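Local coordinates for disulfide bond protein A (Staphylococcus aureus, PDB 3BCI) that probably acts as a thiol-disulfide oxidoreductase of the thioredoxin family, assisting oxidative protein folding through a redox-active pair of cysteines, at residues P35-R38 / K39-D43; K77-L80 / D81-Q85. One frame throughout, in Å; residues are numbered along the deposited sequence.

Contact 1. Residues P35-R38 / K39-D43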
loop_
_atom_site.group_PDB
_atom_site.type_symbol
_atom_site.label_atom_id
_atom_site.label_comp_id
_atom_site.label_asym_id
_atom_site.label_seq_id
_atom_site.Cartn_x
_atom_site.Cartn_y
_atom_site.Cartn_z
ATOM N N PRO A 35 7.866 -4.176 9.228
ATOM C CA PRO A 35 9.178 -4.827 9.276
ATOM C C PRO A 35 9.111 -6.299 9.692
ATOM O O PRO A 35 9.674 -7.167 9.028
ATOM C CB PRO A 35 9.949 -3.968 10.275
ATOM C CG PRO A 35 9.387 -2.606 10.022
ATOM C CD PRO A 35 7.897 -2.887 9.942
ATOM N N LYS A 36 8.410 -6.579 10.786
ATOM C CA LYS A 36 8.281 -7.949 11.272
ATOM C C LYS A 36 7.283 -8.779 10.479
ATOM O O LYS A 36 7.519 -9.960 10.236
ATOM C CB LYS A 36 7.865 -7.960 12.742
ATOM C CG LYS A 36 8.965 -7.581 13.701
ATOM C CD LYS A 36 8.446 -7.598 15.126
ATOM C CE LYS A 36 9.483 -7.067 16.088
ATOM N NZ LYS A 36 8.948 -6.986 17.473
ATOM N N LEU A 37 6.167 -8.170 10.088
ATOM C CA LEU A 37 5.153 -8.893 9.324
ATOM C C LEU A 37 5.766 -9.362 8.007
ATOM O O LEU A 37 5.544 -10.486 7.563
ATOM C CB LEU A 37 3.948 -7.991 9.041
ATOM C CG LEU A 37 2.736 -8.693 8.425
ATOM C CD1 LEU A 37 2.206 -9.732 9.416
ATOM C CD2 LEU A 37 1.650 -7.669 8.088
ATOM N N ARG A 38 6.551 -8.487 7.398
ATOM C CA ARG A 38 7.210 -8.781 6.135
ATOM C C ARG A 38 8.226 -9.914 6.287
ATOM O O ARG A 38 8.249 -10.860 5.505
ATOM C CB ARG A 38 7.914 -7.524 5.631
ATOM C CG ARG A 38 8.733 -7.724 4.392
ATOM C CD ARG A 38 9.415 -6.434 3.979
ATOM N NE ARG A 38 10.132 -6.623 2.730
ATOM C CZ ARG A 38 10.715 -5.650 2.046
ATOM N NH1 ARG A 38 10.665 -4.402 2.497
ATOM N NH2 ARG A 38 11.337 -5.929 0.909
ATOM N N LYS A 39 9.063 -9.819 7.306
ATOM C CA LYS A 39 10.082 -10.832 7.529
ATOM C C LYS A 39 9.530 -12.198 7.903
ATOM O O LYS A 39 9.994 -13.216 7.404
ATOM C CB LYS A 39 11.049 -10.369 8.621
ATOM C CG LYS A 39 12.123 -11.391 8.968
ATOM C CD LYS A 39 13.112 -10.840 9.982
ATOM C CE LYS A 39 14.218 -11.840 10.270
ATOM N NZ LYS A 39 15.281 -11.253 11.132
ATOM N N ASN A 40 8.525 -12.226 8.764
ATOM C CA ASN A 40 7.983 -13.496 9.222
ATOM C C ASN A 40 6.803 -14.081 8.468
ATOM O O ASN A 40 6.502 -15.265 8.629
ATOM C CB ASN A 40 7.623 -13.377 10.703
ATOM C CG ASN A 40 8.802 -12.935 11.547
ATOM O OD1 ASN A 40 9.860 -13.565 11.528
ATOM N ND2 ASN A 40 8.629 -11.849 12.289
ATOM N N TYR A 41 6.131 -13.288 7.642
ATOM C CA TYR A 41 4.974 -13.832 6.944
ATOM C C TYR A 41 4.782 -13.474 5.479
ATOM O O TYR A 41 4.209 -14.265 4.731
ATOM C CB TYR A 41 3.682 -13.469 7.691
ATOM C CG TYR A 41 3.481 -14.186 9.004
ATOM C CD1 TYR A 41 3.898 -13.620 10.205
ATOM C CD2 TYR A 41 2.887 -15.445 9.040
ATOM C CE1 TYR A 41 3.729 -14.296 11.414
ATOM C CE2 TYR A 41 2.715 -16.128 10.239
ATOM C CZ TYR A 41 3.138 -15.549 11.421
ATOM O OH TYR A 41 2.963 -16.229 12.603
ATOM N N ILE A 42 5.232 -12.297 5.062
ATOM C CA ILE A 42 5.024 -11.897 3.676
ATOM C C ILE A 42 6.126 -12.302 2.697
ATOM O O ILE A 42 5.842 -12.912 1.668
ATOM C CB ILE A 42 4.797 -10.377 3.573
ATOM C CG1 ILE A 42 3.662 -9.954 4.518
ATOM C CG2 ILE A 42 4.434 -10.015 2.134
ATOM C CD1 ILE A 42 3.457 -8.449 4.604
ATOM N N ASP A 43 7.373 -11.963 3.003
ATOM C CA ASP A 43 8.485 -12.312 2.115
ATOM C C ASP A 43 8.745 -13.809 2.012
ATOM O O ASP A 43 9.313 -14.278 1.025
ATOM C CB ASP A 43 9.765 -11.606 2.553
ATOM C CG ASP A 43 9.716 -10.118 2.293
ATOM O OD1 ASP A 43 8.812 -9.688 1.560
ATOM O OD2 ASP A 43 10.575 -9.380 2.812
#

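Contact 2. Residues K77-L80 / D81-Q85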
loop_
_atom_site.group_PDB
_atom_site.type_symbol
_atom_site.label_atom_id
_atom_site.label_comp_id
_atom_site.label_asym_id
_atom_site.label_seq_id
_atom_site.Cartn_x
_atom_site.Cartn_y
_atom_site.Cartn_z
ATOM N N LYS A 77 8.442 -7.656 -6.181
ATOM C CA LYS A 77 9.484 -7.854 -5.177
ATOM C C LYS A 77 10.036 -6.538 -4.618
ATOM O O LYS A 77 10.814 -6.538 -3.664
ATOM C CB LYS A 77 10.621 -8.708 -5.754
ATOM C CG LYS A 77 10.168 -10.100 -6.189
ATOM C CD LYS A 77 11.327 -10.968 -6.672
ATOM C CE LYS A 77 11.705 -12.023 -5.641
ATOM N NZ LYS A 77 12.841 -12.874 -6.100
ATOM N N SER A 78 9.622 -5.419 -5.208
ATOM C CA SER A 78 10.063 -4.097 -4.758
ATOM C C SER A 78 8.918 -3.319 -4.112
ATOM O O SER A 78 9.125 -2.227 -3.593
ATOM C CB SER A 78 10.582 -3.268 -5.943
ATOM O OG SER A 78 11.668 -3.892 -6.592
ATOM N N PHE A 79 7.714 -3.878 -4.151
ATOM C CA PHE A 79 6.538 -3.200 -3.610
ATOM C C PHE A 79 6.632 -2.776 -2.144
ATOM O O PHE A 79 6.339 -1.623 -1.814
ATOM C CB PHE A 79 5.292 -4.067 -3.816
ATOM C CG PHE A 79 4.021 -3.428 -3.318
ATOM C CD1 PHE A 79 3.549 -2.248 -3.886
ATOM C CD2 PHE A 79 3.313 -3.993 -2.261
ATOM C CE1 PHE A 79 2.387 -1.634 -3.403
ATOM C CE2 PHE A 79 2.154 -3.393 -1.773
ATOM C CZ PHE A 79 1.689 -2.211 -2.341
ATOM N N LEU A 80 7.031 -3.690 -1.262
ATOM C CA LEU A 80 7.124 -3.348 0.151
ATOM C C LEU A 80 8.156 -2.258 0.437
ATOM O O LEU A 80 7.961 -1.439 1.338
ATOM C CB LEU A 80 7.401 -4.604 0.988
ATOM C CG LEU A 80 6.208 -5.572 0.988
ATOM C CD1 LEU A 80 6.520 -6.781 1.864
ATOM C CD2 LEU A 80 4.959 -4.856 1.502
ATOM N N ASP A 81 9.249 -2.232 -0.321
ATOM C CA ASP A 81 10.251 -1.192 -0.113
ATOM C C ASP A 81 9.655 0.132 -0.562
ATOM O O ASP A 81 9.851 1.166 0.074
ATOM C CB ASP A 81 11.522 -1.454 -0.928
ATOM C CG ASP A 81 12.318 -2.629 -0.413
ATOM O OD1 ASP A 81 12.305 -2.885 0.809
ATOM O OD2 ASP A 81 12.975 -3.290 -1.239
ATOM N N PHE A 82 8.936 0.089 -1.680
ATOM C CA PHE A 82 8.306 1.285 -2.221
ATOM C C PHE A 82 7.341 1.865 -1.193
ATOM O O PHE A 82 7.339 3.064 -0.922
ATOM C CB PHE A 82 7.531 0.945 -3.495
ATOM C CG PHE A 82 6.904 2.142 -4.151
ATOM C CD1 PHE A 82 7.688 3.059 -4.834
ATOM C CD2 PHE A 82 5.537 2.380 -4.034
ATOM C CE1 PHE A 82 7.123 4.198 -5.389
ATOM C CE2 PHE A 82 4.960 3.516 -4.584
ATOM C CZ PHE A 82 5.757 4.429 -5.263
ATOM N N GLN A 83 6.520 0.991 -0.627
ATOM C CA GLN A 83 5.529 1.384 0.355
ATOM C C GLN A 83 6.201 2.009 1.575
ATOM O O GLN A 83 5.823 3.094 2.022
ATOM C CB GLN A 83 4.710 0.151 0.739
ATOM C CG GLN A 83 3.455 0.433 1.507
ATOM C CD GLN A 83 2.478 -0.722 1.434
ATOM O OE1 GLN A 83 2.777 -1.832 1.872
ATOM N NE2 GLN A 83 1.303 -0.464 0.870
ATOM N N LYS A 84 7.215 1.335 2.102
ATOM C CA LYS A 84 7.930 1.845 3.267
ATOM C C LYS A 84 8.546 3.209 2.979
ATOM O O LYS A 84 8.388 4.153 3.754
ATOM C CB LYS A 84 9.031 0.866 3.683
ATOM C CG LYS A 84 9.908 1.369 4.830
ATOM C CD LYS A 84 10.841 0.276 5.323
ATOM C CE LYS A 84 11.838 -0.129 4.251
ATOM N NZ LYS A 84 12.393 -1.488 4.502
ATOM N N GLN A 85 9.251 3.301 1.855
ATOM C CA GLN A 85 9.908 4.539 1.461
ATOM C C GLN A 85 8.929 5.674 1.179
ATOM O O GLN A 85 9.241 6.839 1.430
ATOM C CB GLN A 85 10.803 4.292 0.240
ATOM C CG GLN A 85 12.072 3.502 0.566
ATOM C CD GLN A 85 12.869 3.113 -0.673
ATOM O OE1 GLN A 85 13.073 3.926 -1.578
ATOM N NE2 GLN A 85 13.337 1.867 -0.709
HETATM O O HOH W 1 10.158 -4.783 -1.379
HETATM O O HOH W 2 13.481 -5.633 -1.807
#

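Contact 1. Residues P35-R38 / K39-D43
R38 stretches past D43 near the C-terminal end of helix 24-42, and the two charged groups meet nearly at right angles, with guanidinium and carboxylate planes 83° apart. With CG anti to the backbone N (chi1 175°) and the chain extended as far as NE, the arginine brings this inner nitrogen to OD2 of D43. The salt bridge runs from NE to the syn lone pair of OD2 at 2.8 Å and is bent, with an N-H...O angle of 144°. OD2 alone bonds at the guanidinium edge, slightly out of its plane, and NH1 turns instead to D81 of helix 79-88. The helix itself forms the crossover of the beta-alpha-beta unit made with strands 14-19 and 48-53, and it widens into a pi-type turn at 39-42. Here L37 O accepts from both Y41 N (2.9 Å) and I42 N (3.1 Å), while D43 N reaches back five residues to R38 O at 2.9 Å. I42 lies obliquely against L37: its CD1 lies 3.9 Å from L37 CG and nearly as close to L37 CD2. On the other branch, L37 CD1 approaches Y41 CD1 at 4.3 Å, and the tyrosine also touches Y166 and L173 of helix 166-174.

Contact 2. Residues K77-L80 / D81-Q85
F79 and Q83 meet one turn apart on helix 79-88, the amide NE2 of Q83 lying 3.7 Å from CZ of the F79 ring with the two planes 59° apart. Neither amide atom depends on the ring for a polar partner: OE1 is hydrogen-bonded to the hydroxyl of Y49 and NE2 to that of Y21, and those two bonds hold the buried amide at both ends. L80 runs alongside Q83 in the same direction, its CD2 3.7 Å from Q83 OE1. Regular alpha-helical bonds pair the backbone: F82 N with S78 O, Q83 N with F79 O at 2.9 Å, and K84 N with L80 O. D81 N lies in the first turn and is satisfied by a water, to which it donates over 2.9 Å. That water donates in turn to K77 O at 3.0 Å, extending the helical pattern by a bridge. A second water donates to D81 OD2 and only weakly to K77 O. D81 OD1 forms a salt bridge with NH1 of R38 in helix 24-42; K84 NZ makes a second, long one, 3.9 Å from D81 OD1. A carboxylate with these partners, near the N-terminal end of a helix, is probably stabilised in its charged form.

Contacts 1 and 2, in helices 24-42 and 79-88, have centres about 12 Å apart and meet directly, chiefly through R38. While its NE serves D43 within contact 1, its NH1 forms a salt bridge to OD1 of D81 in contact 2 at 2.8 Å, joining two acidic groups through one guanidinium. Beside this salt bridge, CD1 of L80 packs 3.5 Å from CG of R38 and 3.7 Å from OD1 of D43. The redox-active cysteines C23 and C26, which can form a disulfide, lie at the N-terminal start of helix 24-42, the end remote from contact 1. Contact 2 is linked toward that region through the Q83 amide, whose NE2 is hydrogen-bonded to the hydroxyl of Y21, two residues before C23.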